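Local coordinates for adhesion and penetration protein autotransporter (Haemophilus influenzae, PDB 3SYJ), which promotes adherence to and invasion of host cells as a self-associating autotransporter adhesin, and is probably also a serine protease, at residues Asn65-Ser70 and Glu261-Asp266; Ile98-Asn103 and Arg333-Glu338. All blocks are in the same frame, centred on the assembly; numbering follows the deposited sequence.

Interaction 1 of 2, residues Asn65-Ser70 and Glu261-Asp266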
loop_
_atom_site.group_PDB
_atom_site.type_symbol
_atom_site.label_atom_id
_atom_site.label_comp_id
_atom_site.label_asym_id
_atom_site.label_seq_id
_atom_site.Cartn_x
_atom_site.Cartn_y
_atom_site.Cartn_z
ATOM N N ASN A 65 -22.312 59.626 4.501
ATOM C CA ASN A 65 -20.870 59.515 4.675
ATOM C C ASN A 65 -20.291 60.548 5.645
ATOM O O ASN A 65 -19.357 60.250 6.394
ATOM C CB ASN A 65 -20.156 59.566 3.319
ATOM C CG ASN A 65 -20.514 58.389 2.429
ATOM O OD1 ASN A 65 -20.727 58.551 1.221
ATOM N ND2 ASN A 65 -20.589 57.195 3.020
ATOM N N GLN A 66 -20.836 61.760 5.637
ATOM C CA GLN A 66 -20.377 62.787 6.574
ATOM C C GLN A 66 -21.519 63.452 7.342
ATOM O O GLN A 66 -21.410 64.610 7.729
ATOM C CB GLN A 66 -19.508 63.847 5.870
ATOM C CG GLN A 66 -20.194 64.606 4.724
ATOM C CD GLN A 66 -19.342 65.759 4.156
ATOM O OE1 GLN A 66 -18.404 66.238 4.803
ATOM N NE2 GLN A 66 -19.681 66.208 2.945
ATOM N N TYR A 67 -22.612 62.725 7.564
ATOM C CA TYR A 67 -23.741 63.276 8.319
ATOM C C TYR A 67 -24.274 62.333 9.402
ATOM O O TYR A 67 -24.353 61.119 9.212
ATOM C CB TYR A 67 -24.883 63.687 7.389
ATOM C CG TYR A 67 -24.529 64.792 6.433
ATOM C CD1 TYR A 67 -24.775 66.118 6.754
ATOM C CD2 TYR A 67 -23.950 64.507 5.202
ATOM C CE1 TYR A 67 -24.454 67.130 5.878
ATOM C CE2 TYR A 67 -23.623 65.512 4.317
ATOM C CZ TYR A 67 -23.877 66.821 4.659
ATOM O OH TYR A 67 -23.553 67.829 3.783
ATOM N N ILE A 68 -24.637 62.909 10.542
ATOM C CA ILE A 68 -25.265 62.154 11.615
ATOM C C ILE A 68 -26.605 62.779 11.948
ATOM O O ILE A 68 -26.962 63.838 11.418
ATOM C CB ILE A 68 -24.396 62.127 12.882
ATOM C CG1 ILE A 68 -24.022 63.550 13.307
ATOM C CG2 ILE A 68 -23.156 61.279 12.646
ATOM C CD1 ILE A 68 -23.301 63.619 14.635
ATOM N N VAL A 69 -27.353 62.115 12.822
ATOM C CA VAL A 69 -28.649 62.620 13.267
ATOM C C VAL A 69 -28.746 62.491 14.780
ATOM O O VAL A 69 -28.242 61.528 15.361
ATOM C CB VAL A 69 -29.813 61.877 12.590
ATOM C CG1 VAL A 69 -29.976 60.478 13.168
ATOM C CG2 VAL A 69 -31.097 62.661 12.743
ATOM N N SER A 70 -29.370 63.477 15.416
ATOM C CA SER A 70 -29.533 63.499 16.868
ATOM C C SER A 70 -30.539 64.588 17.223
ATOM O O SER A 70 -31.125 65.189 16.328
ATOM C CB SER A 70 -28.191 63.765 17.557
ATOM O OG SER A 70 -28.273 63.549 18.952
ATOM N N GLU A 261 -32.405 68.525 1.931
ATOM C CA GLU A 261 -32.146 69.954 1.799
ATOM C C GLU A 261 -30.758 70.333 2.312
ATOM O O GLU A 261 -30.089 71.183 1.732
ATOM C CB GLU A 261 -33.217 70.773 2.511
ATOM C CG GLU A 261 -34.579 70.698 1.849
ATOM C CD GLU A 261 -35.648 71.400 2.655
ATOM O OE1 GLU A 261 -35.286 72.150 3.585
ATOM O OE2 GLU A 261 -36.847 71.199 2.363
ATOM N N ILE A 262 -30.331 69.705 3.405
ATOM C CA ILE A 262 -29.014 69.971 3.967
ATOM C C ILE A 262 -27.952 69.471 3.000
ATOM O O ILE A 262 -26.970 70.148 2.728
ATOM C CB ILE A 262 -28.809 69.243 5.318
ATOM C CG1 ILE A 262 -29.859 69.676 6.344
ATOM C CG2 ILE A 262 -27.390 69.460 5.842
ATOM C CD1 ILE A 262 -30.034 71.167 6.456
ATOM N N PHE A 263 -28.164 68.273 2.478
ATOM C CA PHE A 263 -27.166 67.631 1.646
ATOM C C PHE A 263 -26.923 68.415 0.365
ATOM O O PHE A 263 -25.776 68.665 -0.001
ATOM C CB PHE A 263 -27.592 66.204 1.322
ATOM C CG PHE A 263 -26.498 65.362 0.719
ATOM C CD1 PHE A 263 -25.558 64.742 1.526
ATOM C CD2 PHE A 263 -26.424 65.173 -0.652
ATOM C CE1 PHE A 263 -24.561 63.959 0.980
ATOM C CE2 PHE A 263 -25.427 64.390 -1.202
ATOM C CZ PHE A 263 -24.496 63.782 -0.385
ATOM N N GLU A 264 -28.003 68.797 -0.312
ATOM C CA GLU A 264 -27.913 69.511 -1.587
ATOM C C GLU A 264 -27.315 70.902 -1.415
ATOM O O GLU A 264 -26.759 71.472 -2.356
ATOM C CB GLU A 264 -29.285 69.595 -2.261
ATOM C CG GLU A 264 -29.721 68.275 -2.897
ATOM C CD GLU A 264 -31.223 68.182 -3.134
ATOM O OE1 GLU A 264 -31.971 69.060 -2.640
ATOM O OE2 GLU A 264 -31.656 67.223 -3.813
ATOM N N ARG A 265 -27.424 71.439 -0.207
ATOM C CA ARG A 265 -26.806 72.712 0.130
ATOM C C ARG A 265 -25.273 72.607 0.133
ATOM O O ARG A 265 -24.575 73.570 -0.176
ATOM C CB ARG A 265 -27.323 73.170 1.493
ATOM C CG ARG A 265 -26.825 74.516 1.977
ATOM C CD ARG A 265 -27.509 74.875 3.302
ATOM N NE ARG A 265 -28.965 74.779 3.195
ATOM C CZ ARG A 265 -29.780 74.475 4.204
ATOM N NH1 ARG A 265 -29.290 74.230 5.414
ATOM N NH2 ARG A 265 -31.091 74.407 4.000
ATOM N N ASP A 266 -24.759 71.431 0.478
ATOM C CA ASP A 266 -23.319 71.219 0.579
ATOM C C ASP A 266 -22.725 70.570 -0.672
ATOM O O ASP A 266 -21.519 70.613 -0.885
ATOM C CB ASP A 266 -22.994 70.362 1.804
ATOM C CG ASP A 266 -23.394 71.030 3.113
ATOM O OD1 ASP A 266 -23.105 72.241 3.268
ATOM O OD2 ASP A 266 -23.988 70.340 3.985
HETATM O O HOH W 1 -23.202 67.357 1.023
#
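Tyr67 reaches from the short strand 67-69 of the protease-like domain onto helix 256-266, in a buried contact that joins apolar ring packing to one short hydrogen bond at the phenol end. Its CG stands anti to the carbonyl carbon (chi1 -63°), and the ring spans the gap between strand and helix, where the nearest CA atoms, Tyr67 CA and Phe263 CA, are 8.7 Å apart. On one flank of the ring CE1 is 3.7 Å from Ile262 CG2; on the other CE2 is 3.5 Å from Phe263 CD1, both approaching obliquely. The two aromatic planes are inclined at 56°, an oblique pairing. Beyond them Tyr67 OH donates to Asp266 OD2 at 2.6 Å, on the anti side of the carboxylate and 22° out of its plane. The ring and carboxylate planes are only slightly inclined to each other. A water donates to the same hydroxyl and to Phe263 O, so the phenol oxygen is gripped twice, directly by Asp266 and through the water by Phe263 O. Around the contact, Phe259, one turn earlier in the helix, meets the Tyr67 ring edge-to-face, Arg120 of strand 120-121 touches Tyr67, and Phe263 rests on Glu64 of the neighbouring strand 61-64.

Interaction 2 of 2, residues Ile98-Asn103 and Arg333-Glu338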
loop_
_atom_site.group_PDB
_atom_site.type_symbol
_atom_site.label_atom_id
_atom_site.label_comp_id
_atom_site.label_asym_id
_atom_site.label_seq_id
_atom_site.Cartn_x
_atom_site.Cartn_y
_atom_site.Cartn_z
ATOM N N ILE A 98 -17.849 67.716 14.321
ATOM C CA ILE A 98 -19.007 68.435 13.813
ATOM C C ILE A 98 -18.584 69.826 13.329
ATOM O O ILE A 98 -17.975 70.590 14.081
ATOM C CB ILE A 98 -20.088 68.577 14.916
ATOM C CG1 ILE A 98 -20.743 67.217 15.201
ATOM C CG2 ILE A 98 -21.134 69.620 14.530
ATOM C CD1 ILE A 98 -21.576 67.182 16.477
ATOM N N VAL A 99 -18.905 70.150 12.079
ATOM C CA VAL A 99 -18.550 71.444 11.505
ATOM C C VAL A 99 -19.795 72.289 11.287
ATOM O O VAL A 99 -19.709 73.487 11.038
ATOM C CB VAL A 99 -17.800 71.284 10.164
ATOM C CG1 VAL A 99 -16.548 70.444 10.365
ATOM C CG2 VAL A 99 -18.700 70.653 9.109
ATOM N N LYS A 100 -20.954 71.655 11.380
ATOM C CA LYS A 100 -22.224 72.342 11.214
ATOM C C LYS A 100 -23.309 71.470 11.833
ATOM O O LYS A 100 -23.444 70.301 11.472
ATOM C CB LYS A 100 -22.493 72.574 9.731
ATOM C CG LYS A 100 -23.779 73.307 9.433
ATOM C CD LYS A 100 -23.740 74.712 9.996
ATOM C CE LYS A 100 -24.875 75.540 9.433
ATOM N NZ LYS A 100 -25.087 76.792 10.200
ATOM N N ARG A 101 -24.070 72.038 12.770
ATOM C CA ARG A 101 -25.061 71.279 13.539
ATOM C C ARG A 101 -26.354 71.042 12.773
ATOM O O ARG A 101 -27.014 70.022 12.959
ATOM C CB ARG A 101 -25.381 71.987 14.858
ATOM C CG ARG A 101 -24.157 72.316 15.688
ATOM C CD ARG A 101 -24.483 72.375 17.167
ATOM N NE ARG A 101 -23.363 71.847 17.933
ATOM C CZ ARG A 101 -23.416 70.765 18.703
ATOM N NH1 ARG A 101 -24.545 70.090 18.859
ATOM N NH2 ARG A 101 -22.334 70.376 19.344
ATOM N N ASN A 102 -26.708 71.991 11.916
ATOM C CA ASN A 102 -27.971 71.948 11.194
ATOM C C ASN A 102 -29.147 71.703 12.133
ATOM O O ASN A 102 -29.900 70.746 11.971
ATOM C CB ASN A 102 -27.933 70.903 10.078
ATOM C CG ASN A 102 -26.918 71.245 8.990
ATOM O OD1 ASN A 102 -26.906 72.357 8.468
ATOM N ND2 ASN A 102 -26.067 70.288 8.649
ATOM N N ASN A 103 -29.290 72.584 13.117
ATOM C CA ASN A 103 -30.452 72.574 13.993
ATOM C C ASN A 103 -31.704 72.944 13.205
ATOM O O ASN A 103 -31.762 73.983 12.553
ATOM C CB ASN A 103 -30.255 73.526 15.179
ATOM C CG ASN A 103 -29.144 73.073 16.118
ATOM O OD1 ASN A 103 -28.933 71.880 16.319
ATOM N ND2 ASN A 103 -28.432 74.031 16.698
ATOM N N ARG A 333 -15.254 77.866 9.476
ATOM C CA ARG A 333 -14.073 77.762 8.623
ATOM C C ARG A 333 -14.073 76.495 7.765
ATOM O O ARG A 333 -13.781 76.545 6.575
ATOM C CB ARG A 333 -12.807 77.805 9.479
ATOM C CG ARG A 333 -11.527 77.455 8.734
ATOM C CD ARG A 333 -10.324 77.510 9.668
ATOM N NE ARG A 333 -10.157 78.846 10.239
ATOM C CZ ARG A 333 -9.230 79.179 11.132
ATOM N NH1 ARG A 333 -8.369 78.272 11.572
ATOM N NH2 ARG A 333 -9.167 80.425 11.590
ATOM N N LEU A 334 -14.391 75.359 8.377
ATOM C CA LEU A 334 -14.385 74.092 7.661
ATOM C C LEU A 334 -15.682 73.893 6.885
ATOM O O LEU A 334 -15.665 73.390 5.764
ATOM C CB LEU A 334 -14.147 72.925 8.620
ATOM C CG LEU A 334 -12.806 72.929 9.359
ATOM C CD1 LEU A 334 -12.721 71.772 10.337
ATOM C CD2 LEU A 334 -11.646 72.873 8.393
ATOM N N ASN A 335 -16.803 74.296 7.476
ATOM C CA ASN A 335 -18.097 74.083 6.837
ATOM C C ASN A 335 -18.256 74.898 5.572
ATOM O O ASN A 335 -19.175 74.653 4.784
ATOM C CB ASN A 335 -19.260 74.403 7.778
ATOM C CG ASN A 335 -20.611 74.185 7.114
ATOM O OD1 ASN A 335 -20.961 73.061 6.740
ATOM N ND2 ASN A 335 -21.368 75.261 6.946
ATOM N N ASN A 336 -17.375 75.877 5.384
ATOM C CA ASN A 336 -17.455 76.738 4.207
ATOM C C ASN A 336 -17.216 75.971 2.910
ATOM O O ASN A 336 -17.765 76.317 1.863
ATOM C CB ASN A 336 -16.482 77.921 4.311
ATOM C CG ASN A 336 -16.822 79.037 3.339
ATOM O OD1 ASN A 336 -16.073 79.303 2.395
ATOM N ND2 ASN A 336 -17.970 79.680 3.550
ATOM N N GLY A 337 -16.406 74.920 2.991
ATOM C CA GLY A 337 -16.093 74.101 1.833
ATOM C C GLY A 337 -17.277 73.309 1.314
ATOM O O GLY A 337 -18.008 72.688 2.083
ATOM N N GLU A 338 -17.476 73.335 0.001
ATOM C CA GLU A 338 -18.513 72.526 -0.624
ATOM C C GLU A 338 -17.933 71.225 -1.187
ATOM O O GLU A 338 -16.743 71.132 -1.484
ATOM C CB GLU A 338 -19.222 73.311 -1.729
ATOM C CG GLU A 338 -18.308 73.782 -2.859
ATOM C CD GLU A 338 -19.070 74.463 -3.985
ATOM O OE1 GLU A 338 -19.884 73.786 -4.645
ATOM O OE2 GLU A 338 -18.855 75.672 -4.215
HETATM O O HOH W 2 -23.872 71.239 6.616
#
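Val99 CA and Asn335 CA are 5.4 Å apart, where the chain of strand 96-100 turns a corner and meets the short, weakly bonded helix 332-335. The contact joins a three-stranded antiparallel sheet of the protease-like domain to a helix that leads, through a short loop, into strand 340-343, one of the parallel strands of the beta-helix. No direct hydrogen bond links the two segments; the fit is made by side chains laid against one another. Val99 splits its branches between two residues: CG1 comes to 3.9 Å from Leu334 CB, while CG2 lies 4.0 Å from Asn335 CB. The Val99 and Leu334 side chains cross at about a right angle. Asn335 CB also approaches the backbone of the corner, 3.4 Å from Val99 O.

With its CG anti to the backbone N (chi1 180°), Asn335 sets its amide obliquely across the aliphatic part of Lys100. The lysine CB and CG pass the amide, and the bend at chi2 (64°) also brings Lys100 CD to 3.9 Å from Asn335 ND2, before the ammonium group leaves for a salt bridge with Asp317. The amide oxygen is turned to Arg120, whose NH1 is hydrogen-bonded to it. A backbone hydrogen bond between Val99 and Ser331 also joins the corner to the chain just before the helix. A water accepts from Asn102 ND2 at 3.1 Å; its link to Asn335 OD1 is weak and doubtful. Asn335 OD1 lies 3.4 Å from Lys100 CB.

In the fold
Interactions 1 and 2 lie about 10 Å apart, centre to centre, where the protease-like domain meets the start of the beta-helix. Interaction 1 is the more buried and ties a strand to helix 256-266 through aromatic packing and a direct hydrogen bond; interaction 2 is only partly buried and relies on aliphatic contacts, with its polar ends satisfied by residues elsewhere. Strand 120-121 serves both: its Arg120 touches Tyr67, makes a long, weak ion pair with Asp266 and bonds to Asn335. The two contacts also touch directly, with Ile262 CG2 3.2 Å from Asn102 ND2, and their segments alternate along the chain.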